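Long-range contacts in anti-sigma-factor antagonist (STAS) domain protein (Moorella thermoacetica, PDB 3ZXN), which probably acts as a STAS-domain scaffold component of the bacterial stressosome, a modular complex that here appears adapted to control secondary-messenger signalling: residues A[10-15]-A[42-47]; A[77-82]-A[102-107]; A[56-61]-A[92-97]; A[29-34]-A[65-70]; A[17-22]-A[50-55]. The protein carries 1 engineered substitution. All coordinates share one frame; numbering follows the deposited sequence.

Contact 1: A[10-15]-A[42-47]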
# COMPACT_ATOMS: atom_id res chain seq x y z
N VAL A 10 11.69 -0.27 -7.59
CA VAL A 10 12.89 0.55 -7.40
C VAL A 10 13.81 -0.10 -6.38
O VAL A 10 13.42 -0.32 -5.25
CB VAL A 10 12.56 1.98 -6.91
CG1 VAL A 10 13.83 2.86 -6.94
CG2 VAL A 10 11.45 2.60 -7.75
N ASP A 11 15.05 -0.38 -6.78
CA ASP A 11 16.00 -1.02 -5.88
C ASP A 11 15.35 -2.24 -5.21
O ASP A 11 15.52 -2.45 -4.01
CB ASP A 11 16.49 -0.04 -4.80
CG ASP A 11 17.15 1.20 -5.39
OD1 ASP A 11 17.64 1.13 -6.54
OD2 ASP A 11 17.18 2.25 -4.70
N ASP A 12 14.60 -3.02 -5.98
CA ASP A 12 13.92 -4.23 -5.49
C ASP A 12 12.71 -4.00 -4.59
O ASP A 12 12.17 -4.96 -4.03
CB ASP A 12 14.89 -5.18 -4.78
CG ASP A 12 15.87 -5.83 -5.74
OD1 ASP A 12 15.48 -6.12 -6.89
OD2 ASP A 12 17.03 -6.04 -5.33
N TYR A 13 12.31 -2.74 -4.43
CA TYR A 13 11.08 -2.42 -3.70
C TYR A 13 9.95 -2.11 -4.68
O TYR A 13 10.14 -1.38 -5.65
CB TYR A 13 11.30 -1.22 -2.76
CG TYR A 13 12.19 -1.54 -1.59
CD1 TYR A 13 11.65 -2.07 -0.43
CD2 TYR A 13 13.56 -1.32 -1.65
CE1 TYR A 13 12.45 -2.37 0.66
CE2 TYR A 13 14.38 -1.63 -0.56
CZ TYR A 13 13.81 -2.15 0.59
OH TYR A 13 14.60 -2.46 1.68
N TRP A 14 8.78 -2.70 -4.43
CA TRP A 14 7.59 -2.39 -5.19
C TRP A 14 7.11 -1.03 -4.73
O TRP A 14 7.07 -0.77 -3.53
CB TRP A 14 6.48 -3.43 -4.90
CG TRP A 14 6.89 -4.85 -5.23
CD1 TRP A 14 7.22 -5.84 -4.34
CD2 TRP A 14 7.00 -5.42 -6.53
NE1 TRP A 14 7.53 -7.00 -5.02
CE2 TRP A 14 7.40 -6.77 -6.37
CE3 TRP A 14 6.79 -4.93 -7.82
CZ2 TRP A 14 7.59 -7.63 -7.44
CZ3 TRP A 14 6.99 -5.78 -8.90
CH2 TRP A 14 7.39 -7.12 -8.70
N VAL A 15 6.75 -0.18 -5.68
CA VAL A 15 6.23 1.16 -5.40
C VAL A 15 4.96 1.42 -6.21
O VAL A 15 4.94 1.24 -7.44
CB VAL A 15 7.27 2.28 -5.75
CG1 VAL A 15 6.61 3.63 -5.63
CG2 VAL A 15 8.51 2.18 -4.86
N ALA A 42 10.70 -12.19 -6.32
CA ALA A 42 10.86 -11.71 -4.96
C ALA A 42 11.13 -10.20 -4.99
O ALA A 42 11.59 -9.68 -6.00
CB ALA A 42 11.99 -12.46 -4.27
N GLY A 43 10.81 -9.52 -3.90
CA GLY A 43 11.07 -8.10 -3.75
C GLY A 43 11.41 -7.88 -2.29
O GLY A 43 11.16 -8.77 -1.47
N LYS A 44 11.97 -6.72 -1.95
CA LYS A 44 12.38 -6.47 -0.58
C LYS A 44 11.26 -5.85 0.24
O LYS A 44 11.34 -5.76 1.46
CB LYS A 44 13.61 -5.54 -0.53
CG LYS A 44 14.89 -6.17 -1.06
CD LYS A 44 16.06 -5.15 -1.01
CE LYS A 44 17.37 -5.79 -1.46
NZ LYS A 44 18.52 -4.86 -1.26
N GLY A 45 10.21 -5.39 -0.45
CA GLY A 45 9.14 -4.71 0.26
C GLY A 45 8.20 -3.99 -0.68
O GLY A 45 8.40 -3.97 -1.88
N LEU A 46 7.17 -3.39 -0.09
CA LEU A 46 6.10 -2.79 -0.85
C LEU A 46 5.71 -1.46 -0.21
O LEU A 46 5.47 -1.38 1.00
CB LEU A 46 4.88 -3.75 -0.88
CG LEU A 46 3.55 -3.19 -1.38
CD1 LEU A 46 3.69 -2.72 -2.80
CD2 LEU A 46 2.44 -4.26 -1.28
N VAL A 47 5.64 -0.41 -1.03
CA VAL A 47 5.18 0.91 -0.59
C VAL A 47 3.97 1.31 -1.40
O VAL A 47 4.02 1.29 -2.64
CB VAL A 47 6.25 2.02 -0.79
CG1 VAL A 47 5.77 3.33 -0.14
CG2 VAL A 47 7.59 1.59 -0.25
O HOH W 1 13.15 -4.56 3.57
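Lys-44 sets its CB over one face of the Tyr-13 ring, a CH-pi contact 3.7 Å from the ring centroid and 21° off the ring normal. CG of Lys-44 lies beside the backbone N, anti to the carbonyl carbon (chi1 -69°). Beyond it the chain is extended; CG and CD brush CB of Asp-12, and CD comes within 3.9 Å of Tyr-13 CE2. The ammonium stops short of a salt bridge, Lys-44 NZ to Asp-12 OD2 being 4.5 Å. At the far end of the ring, a water joins Tyr-13 OH to Lys-44 O. Trp-14 goes to the other face of the sheet, where its CB meets Leu-46 CD1 at 3.6 Å, and Lys-9 makes a cation-pi contact with its indole. The backbones are joined by Trp-14 N to Gly-45 O and Val-47 N to Trp-14 O, both 2.9 Å, and just before the strands by a nearly straight bond from Lys-44 N to Asp-12 O at 2.7 Å. With helix 25-38 on the Trp-14 side and helix 107-118 on the Tyr-13 side, this is the parallel pairing of neighbouring strands 13-17 and 45-49 in the STAS-domain sheet.

Contact 2: A[77-82]-A[102-107]; sequences PFVLTG and ATALNL
Thr-81 and Val-79 press their methyls onto Ala-104, making the dense side of this strand pair. Thr-81 CG2 closes on Ala-104 CB at 3.8 Å and continues to Asn-106 O. In the conformer described, Val-79 CG2, anti to the backbone N, lies 3.9 Å from Ala-104 CB and also reaches Ala-102 CB. Helix 107-118 lies over the same face, with Lys-113 on Ala-102 and Lys-109 on Ala-104. The hydroxyl of Thr-81 turns to Asp-49 OD2, its hydrogen-bond partner at the end of strand 45-49. Between the strands the parallel ladder holds with Leu-80 N to Ala-102 O at 3.1 Å and Ala-104 N to Leu-80 O at 3.0 Å. The pairing loosens at both ends. Near Phe-78 a water takes over, donating a hydrogen bond to Phe-78 O at 2.7 Å and accepting one from Ala-102 N at 3.0 Å. At Gly-82 the amide bonds to Ala-104 O at 3.3 Å and only weakly to Leu-105 O, just before Asn-106 caps helix 107-118 through Lys-109 N. Cohesion across this beta-alpha-beta unit therefore rests on backbone bonds and small apolar groups, with Thr-81 directing its polar end to the neighbouring strand.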
# COMPACT_ATOMS: atom_id res chain seq x y z
N PRO A 77 7.76 -6.84 3.83
CA PRO A 77 7.56 -5.55 4.51
C PRO A 77 6.65 -4.61 3.71
O PRO A 77 6.80 -4.49 2.50
CB PRO A 77 8.99 -4.97 4.57
CG PRO A 77 9.86 -6.19 4.68
CD PRO A 77 9.18 -7.23 3.80
N PHE A 78 5.73 -3.93 4.39
CA PHE A 78 4.72 -3.13 3.72
C PHE A 78 4.54 -1.81 4.45
O PHE A 78 4.36 -1.81 5.66
CB PHE A 78 3.39 -3.91 3.70
CG PHE A 78 2.21 -3.10 3.23
CD1 PHE A 78 2.23 -2.43 2.02
CD2 PHE A 78 1.04 -3.04 3.99
CE1 PHE A 78 1.12 -1.70 1.58
CE2 PHE A 78 -0.06 -2.32 3.54
CZ PHE A 78 -0.02 -1.65 2.35
N VAL A 79 4.60 -0.69 3.72
CA VAL A 79 4.32 0.61 4.32
C VAL A 79 3.27 1.37 3.49
O VAL A 79 3.31 1.38 2.26
CB VAL A 79 5.62 1.46 4.53
CG1 VAL A 79 6.30 1.74 3.21
CG2 VAL A 79 5.33 2.76 5.29
N LEU A 80 2.30 1.96 4.19
CA LEU A 80 1.23 2.73 3.57
C LEU A 80 1.55 4.20 3.82
O LEU A 80 1.89 4.56 4.94
CB LEU A 80 -0.12 2.39 4.22
CG LEU A 80 -1.37 3.04 3.63
CD1 LEU A 80 -1.63 2.52 2.21
CD2 LEU A 80 -2.59 2.80 4.53
N THR A 81 1.47 5.02 2.77
CA THR A 81 1.93 6.41 2.86
C THR A 81 0.91 7.41 2.32
O THR A 81 0.01 7.05 1.56
CB THR A 81 3.31 6.63 2.12
OG1 THR A 81 3.14 6.54 0.71
CG2 THR A 81 4.36 5.61 2.57
N GLY A 82 1.06 8.68 2.73
CA GLY A 82 0.21 9.77 2.25
C GLY A 82 -1.19 9.76 2.85
O GLY A 82 -2.17 9.89 2.12
N ALA A 102 3.13 -0.28 9.53
CA ALA A 102 4.10 0.74 9.12
C ALA A 102 3.42 1.76 8.21
O ALA A 102 2.86 1.41 7.17
CB ALA A 102 5.28 0.09 8.42
N THR A 103 3.43 3.02 8.61
CA THR A 103 2.94 4.08 7.75
C THR A 103 4.03 5.17 7.65
O THR A 103 4.87 5.29 8.53
CB THR A 103 1.59 4.69 8.23
OG1 THR A 103 1.75 5.30 9.52
CG2 THR A 103 0.46 3.62 8.31
N ALA A 104 4.04 5.91 6.55
CA ALA A 104 4.99 7.02 6.37
C ALA A 104 4.33 8.20 5.64
O ALA A 104 3.23 8.08 5.10
CB ALA A 104 6.28 6.55 5.68
N LEU A 105 4.99 9.35 5.67
CA LEU A 105 4.37 10.57 5.18
C LEU A 105 4.23 10.57 3.66
O LEU A 105 3.26 11.06 3.11
CB LEU A 105 5.21 11.80 5.61
CG LEU A 105 4.65 13.15 5.17
CD1 LEU A 105 3.23 13.34 5.71
CD2 LEU A 105 5.59 14.32 5.59
N ASN A 106 5.24 10.03 2.98
CA ASN A 106 5.30 10.06 1.53
C ASN A 106 6.16 8.91 1.05
O ASN A 106 6.66 8.12 1.85
CB ASN A 106 5.86 11.40 1.05
CG ASN A 106 7.22 11.69 1.63
OD1 ASN A 106 8.10 10.83 1.64
ND2 ASN A 106 7.40 12.90 2.14
N LEU A 107 6.35 8.84 -0.26
CA LEU A 107 7.10 7.73 -0.84
C LEU A 107 8.55 7.68 -0.39
O LEU A 107 9.11 6.60 -0.22
CB LEU A 107 7.03 7.74 -2.38
CG LEU A 107 5.73 7.32 -3.06
CD1 LEU A 107 6.00 7.11 -4.54
CD2 LEU A 107 5.15 6.05 -2.42
O HOH W 2 3.25 -2.79 7.97

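Contact 3: A[56-61]-A[92-97]. Engineered in segment 56-61: Glu-58 (natural residue Ser).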
# COMPACT_ATOMS: atom_id res chain seq x y z
N VAL A 56 -11.52 8.08 1.26
CA VAL A 56 -11.26 6.67 1.04
C VAL A 56 -12.53 5.85 1.25
O VAL A 56 -13.24 6.02 2.24
CB VAL A 56 -10.07 6.12 1.86
CG1 VAL A 56 -9.78 4.69 1.48
CG2 VAL A 56 -8.84 6.97 1.61
N ASP A 57 -12.79 5.00 0.27
CA ASP A 57 -14.00 4.19 0.16
C ASP A 57 -13.96 2.97 1.07
O ASP A 57 -12.90 2.57 1.57
CB ASP A 57 -14.11 3.71 -1.29
CG ASP A 57 -15.52 3.44 -1.71
OD1 ASP A 57 -16.41 3.33 -0.84
OD2 ASP A 57 -15.75 3.31 -2.94
N GLU A 58 -15.12 2.38 1.29
CA GLU A 58 -15.22 1.11 1.99
C GLU A 58 -14.58 0.03 1.12
O GLU A 58 -14.04 -0.95 1.63
CB GLU A 58 -16.69 0.78 2.26
CG GLU A 58 -16.92 -0.05 3.52
CD GLU A 58 -18.34 0.10 4.05
OE1 GLU A 58 -18.89 1.22 3.95
OE2 GLU A 58 -18.90 -0.90 4.55
N PHE A 59 -14.64 0.23 -0.19
CA PHE A 59 -14.04 -0.68 -1.16
C PHE A 59 -12.51 -0.63 -1.09
O PHE A 59 -11.86 -1.66 -0.93
CB PHE A 59 -14.50 -0.36 -2.58
CG PHE A 59 -15.97 -0.56 -2.81
CD1 PHE A 59 -16.48 -1.83 -3.04
CD2 PHE A 59 -16.84 0.52 -2.81
CE1 PHE A 59 -17.84 -2.03 -3.25
CE2 PHE A 59 -18.20 0.33 -3.02
CZ PHE A 59 -18.70 -0.94 -3.25
N VAL A 60 -11.95 0.57 -1.23
CA VAL A 60 -10.50 0.75 -1.14
C VAL A 60 -9.96 0.21 0.18
O VAL A 60 -8.92 -0.45 0.20
CB VAL A 60 -10.11 2.23 -1.28
CG1 VAL A 60 -8.63 2.44 -0.92
CG2 VAL A 60 -10.39 2.71 -2.70
N THR A 61 -10.68 0.47 1.26
CA THR A 61 -10.26 0.02 2.58
C THR A 61 -10.09 -1.50 2.61
O THR A 61 -9.13 -2.02 3.17
CB THR A 61 -11.25 0.43 3.68
OG1 THR A 61 -11.33 1.85 3.76
CG2 THR A 61 -10.80 -0.12 5.03
N THR A 92 -9.42 3.56 9.86
CA THR A 92 -9.47 2.89 11.15
C THR A 92 -10.91 2.47 11.48
O THR A 92 -11.13 1.41 12.05
CB THR A 92 -8.91 3.81 12.26
OG1 THR A 92 -7.52 4.05 12.03
CG2 THR A 92 -9.09 3.19 13.63
N GLU A 93 -11.87 3.30 11.11
CA GLU A 93 -13.28 3.02 11.39
C GLU A 93 -13.77 1.87 10.54
O GLU A 93 -14.70 1.17 10.91
CB GLU A 93 -14.14 4.26 11.14
CG GLU A 93 -14.02 5.32 12.22
CD GLU A 93 -14.79 6.58 11.91
OE1 GLU A 93 -15.24 6.74 10.75
OE2 GLU A 93 -14.96 7.43 12.82
N MET A 94 -13.13 1.68 9.39
CA MET A 94 -13.52 0.59 8.50
C MET A 94 -12.71 -0.70 8.73
O MET A 94 -12.85 -1.65 7.97
CB MET A 94 -13.46 1.06 7.04
CG MET A 94 -14.49 2.14 6.71
SD MET A 94 -14.26 2.97 5.12
CE MET A 94 -15.76 3.95 5.04
N GLY A 95 -11.87 -0.72 9.76
CA GLY A 95 -11.18 -1.94 10.16
C GLY A 95 -9.68 -2.08 9.88
O GLY A 95 -9.08 -3.12 10.20
N LEU A 96 -9.06 -1.07 9.28
CA LEU A 96 -7.62 -1.14 9.01
C LEU A 96 -6.84 -0.69 10.25
O LEU A 96 -7.00 0.44 10.71
CB LEU A 96 -7.24 -0.29 7.78
CG LEU A 96 -5.80 -0.40 7.24
CD1 LEU A 96 -5.52 -1.80 6.73
CD2 LEU A 96 -5.54 0.62 6.14
N ASP A 97 -5.99 -1.56 10.79
CA ASP A 97 -5.25 -1.21 12.00
C ASP A 97 -4.04 -0.34 11.68
O ASP A 97 -2.94 -0.84 11.43
CB ASP A 97 -4.80 -2.46 12.75
CG ASP A 97 -3.97 -2.14 13.97
OD1 ASP A 97 -4.14 -1.03 14.54
OD2 ASP A 97 -3.13 -2.98 14.35
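The backbones of 56-61 and 92-97 come closest at Glu-58 and Met-94, their CA atoms 6.7 Å apart, and no hydrogen bond crosses between them. Met-94 spans the gap. Its CG is anti to the carbonyl carbon (chi1 -66°) and the rest of the chain is extended, crossing Thr-61 at about a right angle. CB of Met-94 touches Thr-61 CG2 at 3.5 Å, and SD lies 3.4 Å from Thr-61 OG1. Farther out, SD rests 3.8 Å from CA of Glu-58, an engineered residue that is serine in the natural protein, and CE ends near the Glu-58 amide. The contact sets the start of helix 58-74, with Asp-57 at its N-cap, against the end of helix 85-93, where Gly-95 is the C-prime residue of a Schellman motif. Asp-57 O is gripped twice, by Thr-61 OG1 at 2.8 Å and by Thr-61 N at 3.1 Å, the two donors reaching it from opposite faces of its plane. An alanine at Thr-61 would probably cost Asp-57 O its hydroxyl donor and open a gap against Met-94 where OG1 and CG2 had been. On the more buried flank, Thr-61 CG2 faces Leu-96 CB at 4.5 Å, and Leu-91 lies against both Val-56 and Thr-61.

Contact 4: A[29-34]-A[65-70]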
# COMPACT_ATOMS: atom_id res chain seq x y z
N GLN A 29 -9.01 -4.68 -10.28
CA GLN A 29 -8.01 -4.99 -11.30
C GLN A 29 -6.61 -4.70 -10.78
O GLN A 29 -5.67 -5.46 -11.03
CB GLN A 29 -8.28 -4.17 -12.55
CG GLN A 29 -7.18 -4.21 -13.59
CD GLN A 29 -7.50 -3.34 -14.80
OE1 GLN A 29 -8.66 -3.21 -15.19
NE2 GLN A 29 -6.47 -2.72 -15.37
N PHE A 30 -6.47 -3.59 -10.05
CA PHE A 30 -5.18 -3.22 -9.49
C PHE A 30 -4.72 -4.21 -8.43
O PHE A 30 -3.58 -4.68 -8.47
CB PHE A 30 -5.21 -1.80 -8.91
CG PHE A 30 -4.21 -1.59 -7.83
CD1 PHE A 30 -2.85 -1.59 -8.11
CD2 PHE A 30 -4.62 -1.43 -6.51
CE1 PHE A 30 -1.93 -1.41 -7.11
CE2 PHE A 30 -3.68 -1.24 -5.50
CZ PHE A 30 -2.34 -1.24 -5.81
N LYS A 31 -5.60 -4.53 -7.48
CA LYS A 31 -5.28 -5.47 -6.41
C LYS A 31 -4.82 -6.81 -6.98
O LYS A 31 -3.83 -7.38 -6.53
CB LYS A 31 -6.49 -5.68 -5.50
CG LYS A 31 -6.19 -6.49 -4.25
CD LYS A 31 -7.46 -6.99 -3.63
CE LYS A 31 -8.21 -7.91 -4.60
NZ LYS A 31 -9.38 -8.54 -3.94
N GLU A 32 -5.53 -7.28 -8.00
CA GLU A 32 -5.19 -8.55 -8.64
C GLU A 32 -3.81 -8.53 -9.28
O GLU A 32 -3.03 -9.46 -9.11
CB GLU A 32 -6.26 -8.93 -9.67
CG GLU A 32 -7.58 -9.36 -9.03
CD GLU A 32 -8.67 -9.62 -10.05
OE1 GLU A 32 -8.51 -9.23 -11.23
OE2 GLU A 32 -9.70 -10.22 -9.67
N GLU A 33 -3.52 -7.47 -10.03
CA GLU A 33 -2.21 -7.35 -10.66
C GLU A 33 -1.09 -7.21 -9.63
O GLU A 33 -0.01 -7.80 -9.78
CB GLU A 33 -2.18 -6.18 -11.66
CG GLU A 33 -0.82 -6.00 -12.34
CD GLU A 33 -0.76 -4.82 -13.31
OE1 GLU A 33 -1.74 -4.04 -13.38
OE2 GLU A 33 0.28 -4.68 -14.00
N LEU A 34 -1.34 -6.43 -8.58
CA LEU A 34 -0.33 -6.23 -7.55
C LEU A 34 -0.01 -7.57 -6.90
O LEU A 34 1.16 -7.96 -6.77
CB LEU A 34 -0.80 -5.23 -6.49
CG LEU A 34 0.22 -4.97 -5.36
CD1 LEU A 34 1.48 -4.26 -5.88
CD2 LEU A 34 -0.40 -4.18 -4.22
N ILE A 65 -6.86 -3.71 3.37
CA ILE A 65 -6.79 -4.74 4.40
C ILE A 65 -6.30 -6.07 3.82
O ILE A 65 -5.50 -6.77 4.45
CB ILE A 65 -8.15 -4.93 5.16
CG1 ILE A 65 -8.55 -3.65 5.90
CG2 ILE A 65 -8.05 -6.09 6.14
CD1 ILE A 65 -9.98 -3.66 6.45
N GLU A 66 -6.76 -6.43 2.62
CA GLU A 66 -6.34 -7.70 2.02
C GLU A 66 -4.86 -7.67 1.62
O GLU A 66 -4.12 -8.60 1.91
CB GLU A 66 -7.23 -8.05 0.83
CG GLU A 66 -8.67 -8.37 1.24
CD GLU A 66 -9.59 -8.59 0.06
OE1 GLU A 66 -9.09 -8.92 -1.04
OE2 GLU A 66 -10.81 -8.41 0.23
N ILE A 67 -4.44 -6.59 0.98
CA ILE A 67 -3.02 -6.47 0.62
C ILE A 67 -2.14 -6.56 1.87
O ILE A 67 -1.13 -7.26 1.89
CB ILE A 67 -2.76 -5.16 -0.14
CG1 ILE A 67 -3.43 -5.22 -1.52
CG2 ILE A 67 -1.25 -4.89 -0.26
CD1 ILE A 67 -3.55 -3.86 -2.23
N SER A 68 -2.54 -5.84 2.91
CA SER A 68 -1.82 -5.87 4.18
C SER A 68 -1.71 -7.29 4.77
O SER A 68 -0.62 -7.73 5.18
CB SER A 68 -2.50 -4.93 5.18
OG SER A 68 -1.87 -4.97 6.45
N ARG A 69 -2.82 -8.01 4.81
CA ARG A 69 -2.80 -9.37 5.34
C ARG A 69 -1.90 -10.30 4.53
O ARG A 69 -1.18 -11.11 5.09
CB ARG A 69 -4.22 -9.97 5.40
CG ARG A 69 -5.01 -9.62 6.64
CD ARG A 69 -4.29 -10.05 7.92
NE ARG A 69 -4.42 -11.47 8.22
CZ ARG A 69 -3.39 -12.31 8.35
NH1 ARG A 69 -2.14 -11.88 8.18
NH2 ARG A 69 -3.61 -13.59 8.64
N LEU A 70 -2.01 -10.21 3.21
CA LEU A 70 -1.20 -11.06 2.34
C LEU A 70 0.28 -10.71 2.46
O LEU A 70 1.14 -11.60 2.54
CB LEU A 70 -1.69 -10.97 0.89
CG LEU A 70 -2.99 -11.77 0.66
CD1 LEU A 70 -3.68 -11.36 -0.63
CD2 LEU A 70 -2.69 -13.26 0.65
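Lys-31 reaches across to Ile-67 and Glu-66, from segment 29-34 of helix 25-38 to segment 65-70 of helix 58-74. The two segments run nearly parallel, their axes 11.2 Å apart at closest approach, and side chains do all the bridging. From CB, which points toward the other helix, CG sits anti to the backbone N (chi1 -172°) and meets Ile-67 CG1 at 4.1 Å, the two side chains sliding past each other in opposite directions. CD leaves the isoleucine and comes 3.6 Å from Glu-66 OE1. At chi3 (61°) the chain bends, and CE stays 3.8 Å from that same oxygen. NZ finally makes a salt bridge with OE1 of Glu-66, in one of its two modelled conformers, at 2.9 Å, meeting it on the syn side, 21° out of the carboxylate plane. On the sheet side of the lysine, Ile-67 CD1 packs on Leu-34 CD2 at 3.7 Å, crossing it at about a right angle, and touches Phe-30 CE2 at 4.2 Å. Leu-34 and Ile-67 both continue onto Leu-46 and Ile-48 of strand 45-49. The helices thus share an apolar layer against the sheet, and the ion pair at its outer margin probably adds an electrostatic tie while Glu-66 keeps this conformer.

Contact 5: A[17-22]-A[50-55]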
# COMPACT_ATOMS: atom_id res chain seq x y z
N ALA A 17 1.45 4.18 -6.48
CA ALA A 17 0.65 5.32 -6.03
C ALA A 17 -0.75 5.19 -6.58
O ALA A 17 -0.95 5.10 -7.79
CB ALA A 17 1.28 6.65 -6.44
N ILE A 18 -1.73 5.20 -5.69
CA ILE A 18 -3.12 5.05 -6.08
C ILE A 18 -3.75 6.41 -6.32
O ILE A 18 -3.78 7.25 -5.42
CB ILE A 18 -3.92 4.27 -5.03
CG1 ILE A 18 -3.39 2.84 -4.91
CG2 ILE A 18 -5.40 4.24 -5.39
CD1 ILE A 18 -3.98 2.07 -3.75
N GLU A 19 -4.24 6.64 -7.54
CA GLU A 19 -4.86 7.91 -7.90
C GLU A 19 -6.39 7.78 -7.92
O GLU A 19 -6.93 6.69 -7.78
CB GLU A 19 -4.32 8.40 -9.25
CG GLU A 19 -2.78 8.52 -9.32
CD GLU A 19 -2.22 9.79 -8.65
OE1 GLU A 19 -2.91 10.83 -8.70
OE2 GLU A 19 -1.10 9.74 -8.09
N GLU A 20 -7.09 8.91 -8.07
CA GLU A 20 -8.55 8.88 -8.15
C GLU A 20 -8.99 8.06 -9.36
O GLU A 20 -8.45 8.22 -10.46
CB GLU A 20 -9.10 10.30 -8.25
CG GLU A 20 -8.86 11.18 -7.02
CD GLU A 20 -9.76 10.81 -5.85
OE1 GLU A 20 -10.30 9.68 -5.86
OE2 GLU A 20 -9.92 11.64 -4.93
N THR A 21 -9.95 7.16 -9.17
CA THR A 21 -10.44 6.33 -10.28
C THR A 21 -11.92 6.57 -10.59
O THR A 21 -12.78 6.46 -9.71
CB THR A 21 -10.18 4.82 -10.07
OG1 THR A 21 -10.77 4.39 -8.83
CG2 THR A 21 -8.69 4.54 -10.06
N LEU A 22 -12.20 6.88 -11.85
CA LEU A 22 -13.55 7.22 -12.28
C LEU A 22 -14.39 5.98 -12.53
O LEU A 22 -14.81 5.30 -11.59
CB LEU A 22 -13.49 8.11 -13.54
CG LEU A 22 -14.78 8.76 -14.05
CD1 LEU A 22 -15.52 9.50 -12.94
CD2 LEU A 22 -14.48 9.70 -15.22
N ILE A 50 -1.40 6.69 -0.96
CA ILE A 50 -2.79 7.03 -1.24
C ILE A 50 -3.11 8.52 -1.11
O ILE A 50 -4.28 8.88 -0.98
CB ILE A 50 -3.75 6.21 -0.34
CG1 ILE A 50 -3.45 6.47 1.15
CG2 ILE A 50 -3.60 4.75 -0.66
CD1 ILE A 50 -4.54 5.93 2.13
N SER A 51 -2.09 9.38 -1.18
CA SER A 51 -2.28 10.82 -0.98
C SER A 51 -3.27 11.44 -1.98
O SER A 51 -3.92 12.45 -1.67
CB SER A 51 -0.94 11.57 -1.03
OG SER A 51 -0.31 11.41 -2.28
N ALA A 52 -3.38 10.84 -3.16
CA ALA A 52 -4.27 11.35 -4.20
C ALA A 52 -5.77 11.25 -3.87
O ALA A 52 -6.58 12.02 -4.42
CB ALA A 52 -3.96 10.65 -5.52
N LEU A 53 -6.14 10.32 -2.99
CA LEU A 53 -7.55 10.08 -2.66
C LEU A 53 -8.14 11.10 -1.69
O LEU A 53 -7.74 11.18 -0.53
CB LEU A 53 -7.74 8.66 -2.09
CG LEU A 53 -7.14 7.53 -2.93
CD1 LEU A 53 -7.42 6.19 -2.28
CD2 LEU A 53 -7.66 7.55 -4.35
N GLU A 54 -9.11 11.88 -2.16
CA GLU A 54 -9.75 12.90 -1.34
C GLU A 54 -10.49 12.24 -0.18
O GLU A 54 -10.38 12.67 0.96
CB GLU A 54 -10.71 13.73 -2.19
CG GLU A 54 -11.23 14.97 -1.50
CD GLU A 54 -10.12 15.83 -0.93
OE1 GLU A 54 -9.03 15.90 -1.56
OE2 GLU A 54 -10.33 16.43 0.14
N VAL A 55 -11.23 11.19 -0.50
CA VAL A 55 -11.89 10.36 0.50
C VAL A 55 -11.53 8.91 0.23
O VAL A 55 -11.25 8.54 -0.91
CB VAL A 55 -13.44 10.53 0.46
CG1 VAL A 55 -14.01 10.08 -0.87
CG2 VAL A 55 -14.09 9.77 1.60
O HOH W 3 -1.53 8.83 -4.42
O HOH W 4 -11.93 10.36 -3.52
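Glu-20 reaches over to the backbone of Glu-54, making the one direct hydrogen bond between these loops. Glu-54 N meets Glu-20 OE2 at 2.9 Å with an almost straight N-H, at 176°, but arrives from above the carboxylate plane, 41° out of it. The bend at chi2 (-74°) brings CD of Glu-20 back toward 50-55. A water that accepts from Val-55 N lies 2.8 Å from Glu-20 OE2 and can donate to it. The carboxylate of Glu-54 is directed elsewhere, to a salt bridge with Lys-84.

A second water, 2.9 Å from Ile-18 O and able to donate to it, accepts a hydrogen bond from Ala-52 N at 3.0 Å, bridging the two segments where the sheet has ended.

The apolar contacts lie deeper. Ile-18 and Ile-50 run side by side, pointing the same way, with CD1 of Ile-18 at 4.1 Å from CG2 of Ile-50. Leu-53 crosses Ile-18 obliquely, CD2 to Ile-18 CG2 being 4.1 Å, and the same methyl sits 3.6 Å from Glu-19 O. An alanine at Leu-53 would probably open a gap beside Ile-18 CG2 and take away the methyl lying against Glu-19 O. Ala-52 CB, on the outer side, touches Ile-18 O and the Glu-19 carboxylate.

Segment 50-55 begins with a type I turn closed by Leu-53 N to Ile-50 O. The two loops lie past the C-terminal ends of parallel strands 13-17 and 45-49, leading into helices 25-38 and 58-74, as expected of strand-to-helix connections in an alpha/beta STAS fold.

In the fold
Contacts 1 and 2 belong to one sheet: strand 45-49 of contact 1 pairs with strand 78-81 of contact 2, Leu-46 bonding to both Pro-77 and Val-79. Backbone ladders dominate there, whereas contacts 3 and 4 rely on side chains between helices. Both use helix 58-74, contact 3 at its N-terminal start and contact 4 farther along, where Ile-67 and Leu-34 pack on Leu-46 of contact 1. Contacts 1 and 4 are largely buried; contacts 2, 3 and 5 are only partly so. Contact 5 prolongs the sheet into loops, trading direct strand bonds for water and a carboxylate, yet its Ile-18 still touches Phe-30 of contact 4.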